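Local structure of tripeptidase (Staphylococcus aureus subsp. aureus, 3RZA) at residues I49-F54 / L59-D64; I55-D60 / E139-I144. The protein probably acts as a metal-dependent peptidase of the M20/M25/M40 family, removing residues from short peptides such as tripeptides. All coordinates share one frame; numbering follows the deposited sequence. Where two conformers were deposited one is given.

Contact 1. Residues I49-F54 / L59-D64; sequences ILKEKF and LDVKED
Lys51 and Glu63 form a salt bridge between helix 46-56 and strand 60-63. CG of Lys51 stands anti to the backbone N (chi1 176°) and the chain beyond it is fully extended, which carries the ammonium from the helix over to the strand. There NZ hydrogen-bonds to OE2 of Glu63 at 2.8 Å, using the anti lone pair of that oxygen, the one turned away from OE1. The two side chains meet at about a right angle. OE1 of the same carboxylate is taken by the side-chain amides of Asn75 and Gln47, so both oxygens of Glu63 have partners.

The apolar part lies closer to the helix end. Val61 divides its two methyls: CG1 rests 3.9 Å from CG of Lys51 and touches CE as well, while CG2 sits 3.9 Å from CB of Phe54. The Phe54 ring comes near Leu59 more loosely, its CD1 4.2 Å from CD2 of Leu59, and that methyl approaches the ring at a slant. Cys79 of strand 77-81 also touches Phe54, Leu59 and Val61.

The one backbone link is weak: N of Leu59 to O of Phe54, 3.4 Å with an N-H...O angle of 149°. CD1 of Leu59 also packs 3.4 Å from that carbonyl oxygen.

Helix and strand run nearly antiparallel, at 152°, as a helix laid over the strand that follows it. The lysine's aliphatic stem packs on valine while its charge is probably offset by the carboxylate of Glu63 farther along the strand, and the second set of bonds to Glu63 probably limits the turning of its carboxylate.

Contact 2. Residues I55-D60 / E139-I144; sequences IALGLD and EVLQVI
The C-terminal end of helix 46-56 closes in a Schellman motif, and the leucines flanking its glycine, Leu57 and Leu59, both pack against helix 128-147. Leu57 splits its two methyls over neighbouring residues of that helix. CD1 lies 3.7 Å from CB of Leu141 and also reaches CD1 of the same leucine, whereas CD2 settles 3.8 Å from CA of Gln142 and equally near its CB. Leu57 and Leu141 approach each other at a slant. CD2 thus meets the aliphatic base of the glutamine, whose chain is extended beyond CG; the side chains of Leu57 and Gln142 cross at about a right angle.

Gly58 makes the turn between the two leucines. It takes a positive phi of 101°, a backbone shape in which a CB would be pressed against the carbonyl oxygen of Leu57, and its N bonds back to O of Ile55 at 2.9 Å. Beyond the helix end the chain enters strand 60-63, which pairs antiparallel with strand 77-81 in the mixed sheet. Ala56 O, another carbonyl of the last turn, accepts a bond from NZ of Lys145, farther along helix 128-147.

Leu59 and Leu141 reach toward each other tip to tip, with CD1 of Leu59 3.7 Å from CD2 of Leu141. CD1 of Leu141 faces both methyls of Leu59, 3.9 Å from CD1 and 4.0 Å from CD2. In Leu141, CG stands anti to the carbonyl carbon (chi1 -79°), which directs its branch to this meeting. Met81 of strand 77-81 touches Leu59 and Leu141 alike.

After helix 23-34 the chain runs along helix 46-56, turns at its end and comes back as strand 60-63; contact 1 closes this short helix-to-strand return, with four residues between its segments. Those four, residues 55-58, belong to contact 2, whose first segment shares Leu59 and Asp60 with contact 1. Contact 2 closes a far longer loop of 78 residues, which takes in strands 77-81 and 93-98 and the first turns of helix 128-147. It begins inside the span of contact 1 and ends beyond it, so the two cross. They join in space: CD1 of Phe54 lies 3.5 Å from CD1 of Leu141. Together they tie helix 46-56 to strand 60-63 and helix 128-147.

Contact 1. Residues I49-F54 / L59-D64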
# COMPACT_ATOMS: atom_id res chain seq x y z
N ILE A 49 28.05 -17.18 24.44
CA ILE A 49 28.63 -16.26 25.46
C ILE A 49 27.83 -16.32 26.78
O ILE A 49 28.42 -16.45 27.86
CB ILE A 49 28.72 -14.81 24.94
CG1 ILE A 49 29.75 -14.70 23.78
CG2 ILE A 49 29.10 -13.89 26.06
CD1 ILE A 49 29.74 -13.34 23.01
N LEU A 50 26.50 -16.28 26.69
CA LEU A 50 25.64 -16.45 27.85
C LEU A 50 25.77 -17.81 28.51
O LEU A 50 25.85 -17.89 29.73
CB LEU A 50 24.17 -16.18 27.51
CG LEU A 50 23.75 -14.74 27.30
CD1 LEU A 50 22.39 -14.71 26.68
CD2 LEU A 50 23.74 -13.98 28.60
N LYS A 51 25.78 -18.87 27.70
CA LYS A 51 25.97 -20.24 28.20
C LYS A 51 27.19 -20.35 29.11
O LYS A 51 27.06 -20.85 30.23
CB LYS A 51 26.09 -21.25 27.05
CG LYS A 51 26.40 -22.69 27.50
CD LYS A 51 26.24 -23.70 26.37
CE LYS A 51 26.19 -25.12 26.91
NZ LYS A 51 26.06 -26.13 25.85
N GLU A 52 28.34 -19.84 28.66
CA GLU A 52 29.57 -19.87 29.48
C GLU A 52 29.47 -19.09 30.79
O GLU A 52 30.06 -19.50 31.79
CB GLU A 52 30.78 -19.33 28.72
CG GLU A 52 31.26 -20.12 27.47
CD GLU A 52 31.40 -21.60 27.69
OE1 GLU A 52 31.91 -22.02 28.75
OE2 GLU A 52 30.99 -22.37 26.79
N LYS A 53 28.77 -17.95 30.77
CA LYS A 53 28.52 -17.18 31.99
C LYS A 53 27.72 -17.99 33.02
O LYS A 53 28.08 -17.99 34.18
CB LYS A 53 27.83 -15.86 31.69
CG LYS A 53 28.73 -14.88 30.99
CD LYS A 53 28.08 -13.54 30.74
CE LYS A 53 29.03 -12.61 29.97
NZ LYS A 53 30.23 -12.24 30.78
N PHE A 54 26.69 -18.70 32.57
CA PHE A 54 25.84 -19.50 33.49
C PHE A 54 26.57 -20.72 34.04
O PHE A 54 26.50 -20.97 35.25
CB PHE A 54 24.48 -19.88 32.85
CG PHE A 54 23.50 -18.75 32.83
CD1 PHE A 54 22.89 -18.34 34.02
CD2 PHE A 54 23.22 -18.06 31.66
CE1 PHE A 54 21.99 -17.27 34.03
CE2 PHE A 54 22.33 -16.99 31.66
CZ PHE A 54 21.70 -16.60 32.85
N LEU A 59 26.13 -23.64 37.25
CA LEU A 59 24.84 -24.19 36.82
C LEU A 59 25.06 -25.30 35.80
O LEU A 59 26.03 -25.24 35.05
CB LEU A 59 23.94 -23.09 36.24
CG LEU A 59 23.29 -22.16 37.28
CD1 LEU A 59 24.29 -21.16 37.87
CD2 LEU A 59 22.09 -21.43 36.71
N ASP A 60 24.18 -26.30 35.80
CA ASP A 60 24.14 -27.31 34.72
C ASP A 60 23.27 -26.75 33.60
O ASP A 60 22.05 -26.54 33.78
CB ASP A 60 23.60 -28.68 35.20
CG ASP A 60 23.70 -29.79 34.11
OD1 ASP A 60 22.78 -29.88 33.26
OD2 ASP A 60 24.67 -30.57 34.11
N VAL A 61 23.88 -26.50 32.44
CA VAL A 61 23.19 -25.86 31.32
C VAL A 61 22.85 -26.89 30.25
O VAL A 61 23.72 -27.59 29.80
CB VAL A 61 24.03 -24.72 30.72
CG1 VAL A 61 23.36 -24.15 29.47
CG2 VAL A 61 24.22 -23.64 31.76
N LYS A 62 21.56 -26.97 29.89
CA LYS A 62 21.10 -27.80 28.78
C LYS A 62 20.50 -26.90 27.72
O LYS A 62 19.97 -25.82 28.04
CB LYS A 62 20.06 -28.85 29.25
CG LYS A 62 20.61 -29.81 30.35
CD LYS A 62 20.38 -31.28 30.04
CE LYS A 62 20.79 -32.19 31.22
NZ LYS A 62 22.27 -32.26 31.44
N GLU A 63 20.60 -27.36 26.46
CA GLU A 63 20.08 -26.68 25.28
C GLU A 63 19.00 -27.57 24.69
O GLU A 63 19.15 -28.77 24.68
CB GLU A 63 21.16 -26.51 24.22
CG GLU A 63 22.35 -25.67 24.63
CD GLU A 63 23.25 -25.30 23.46
OE1 GLU A 63 22.75 -24.83 22.41
OE2 GLU A 63 24.47 -25.49 23.59
N ASP A 64 17.96 -26.96 24.14
CA ASP A 64 16.95 -27.69 23.35
C ASP A 64 17.37 -27.67 21.85
O ASP A 64 18.57 -27.53 21.56
CB ASP A 64 15.54 -27.14 23.65
CG ASP A 64 15.33 -25.71 23.19
OD1 ASP A 64 16.15 -25.14 22.45
OD2 ASP A 64 14.33 -25.14 23.62

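Contact 2. Residues I55-D60 / E139-I144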
# COMPACT_ATOMS: atom_id res chain seq x y z
N ILE A 55 27.30 -21.43 33.18
CA ILE A 55 28.14 -22.57 33.59
C ILE A 55 29.22 -22.14 34.58
O ILE A 55 29.37 -22.76 35.63
CB ILE A 55 28.82 -23.28 32.41
CG1 ILE A 55 27.81 -23.94 31.48
CG2 ILE A 55 29.78 -24.39 32.91
CD1 ILE A 55 28.44 -24.49 30.19
N ALA A 56 29.95 -21.07 34.26
CA ALA A 56 30.99 -20.51 35.16
C ALA A 56 30.45 -20.12 36.57
O ALA A 56 31.20 -20.17 37.54
CB ALA A 56 31.66 -19.31 34.51
N LEU A 57 29.17 -19.75 36.65
CA LEU A 57 28.49 -19.47 37.95
C LEU A 57 27.98 -20.74 38.69
O LEU A 57 27.36 -20.61 39.75
CB LEU A 57 27.32 -18.47 37.73
CG LEU A 57 27.72 -17.03 37.36
CD1 LEU A 57 26.56 -16.27 36.81
CD2 LEU A 57 28.30 -16.30 38.56
N GLY A 58 28.22 -21.95 38.13
CA GLY A 58 28.00 -23.25 38.80
C GLY A 58 26.72 -23.99 38.40
O GLY A 58 26.28 -24.90 39.13
N LEU A 59 26.13 -23.64 37.25
CA LEU A 59 24.84 -24.19 36.82
C LEU A 59 25.06 -25.30 35.80
O LEU A 59 26.03 -25.24 35.05
CB LEU A 59 23.94 -23.09 36.24
CG LEU A 59 23.29 -22.16 37.28
CD1 LEU A 59 24.29 -21.16 37.87
CD2 LEU A 59 22.09 -21.43 36.71
N ASP A 60 24.18 -26.30 35.80
CA ASP A 60 24.14 -27.31 34.72
C ASP A 60 23.27 -26.75 33.60
O ASP A 60 22.05 -26.54 33.78
CB ASP A 60 23.60 -28.68 35.20
CG ASP A 60 23.70 -29.79 34.11
OD1 ASP A 60 22.78 -29.88 33.26
OD2 ASP A 60 24.67 -30.57 34.11
N GLU A 139 24.06 -11.23 37.94
CA GLU A 139 24.48 -10.61 39.19
C GLU A 139 23.96 -11.37 40.41
O GLU A 139 24.72 -11.63 41.33
CB GLU A 139 24.01 -9.14 39.25
CG GLU A 139 24.28 -8.41 40.58
CD GLU A 139 25.76 -8.34 40.95
OE1 GLU A 139 26.62 -8.33 40.03
OE2 GLU A 139 26.07 -8.28 42.16
N VAL A 140 22.67 -11.69 40.42
CA VAL A 140 22.08 -12.45 41.54
C VAL A 140 22.79 -13.79 41.76
O VAL A 140 23.11 -14.15 42.90
CB VAL A 140 20.52 -12.65 41.36
CG1 VAL A 140 19.98 -13.74 42.31
CG2 VAL A 140 19.81 -11.36 41.60
N LEU A 141 23.07 -14.51 40.66
CA LEU A 141 23.81 -15.79 40.75
C LEU A 141 25.18 -15.59 41.36
O LEU A 141 25.58 -16.36 42.23
CB LEU A 141 23.93 -16.48 39.37
CG LEU A 141 22.69 -17.23 38.91
CD1 LEU A 141 22.80 -17.58 37.44
CD2 LEU A 141 22.45 -18.52 39.77
N GLN A 142 25.86 -14.51 40.94
CA GLN A 142 27.19 -14.20 41.47
C GLN A 142 27.16 -13.82 42.96
O GLN A 142 28.05 -14.19 43.68
CB GLN A 142 27.87 -13.10 40.64
CG GLN A 142 29.38 -13.02 40.86
CD GLN A 142 30.15 -12.51 39.63
OE1 GLN A 142 29.59 -12.33 38.55
NE2 GLN A 142 31.44 -12.26 39.82
N VAL A 143 26.11 -13.10 43.41
CA VAL A 143 25.92 -12.81 44.86
C VAL A 143 25.63 -14.08 45.67
O VAL A 143 26.14 -14.24 46.77
CB VAL A 143 24.77 -11.76 45.09
CG1 VAL A 143 24.43 -11.62 46.59
CG2 VAL A 143 25.14 -10.41 44.52
N ILE A 144 24.78 -14.95 45.14
CA ILE A 144 24.48 -16.25 45.78
C ILE A 144 25.74 -17.12 45.95
O ILE A 144 26.01 -17.62 47.06
CB ILE A 144 23.38 -17.02 45.01
CG1 ILE A 144 22.02 -16.34 45.23
CG2 ILE A 144 23.33 -18.50 45.47
CD1 ILE A 144 20.92 -16.79 44.25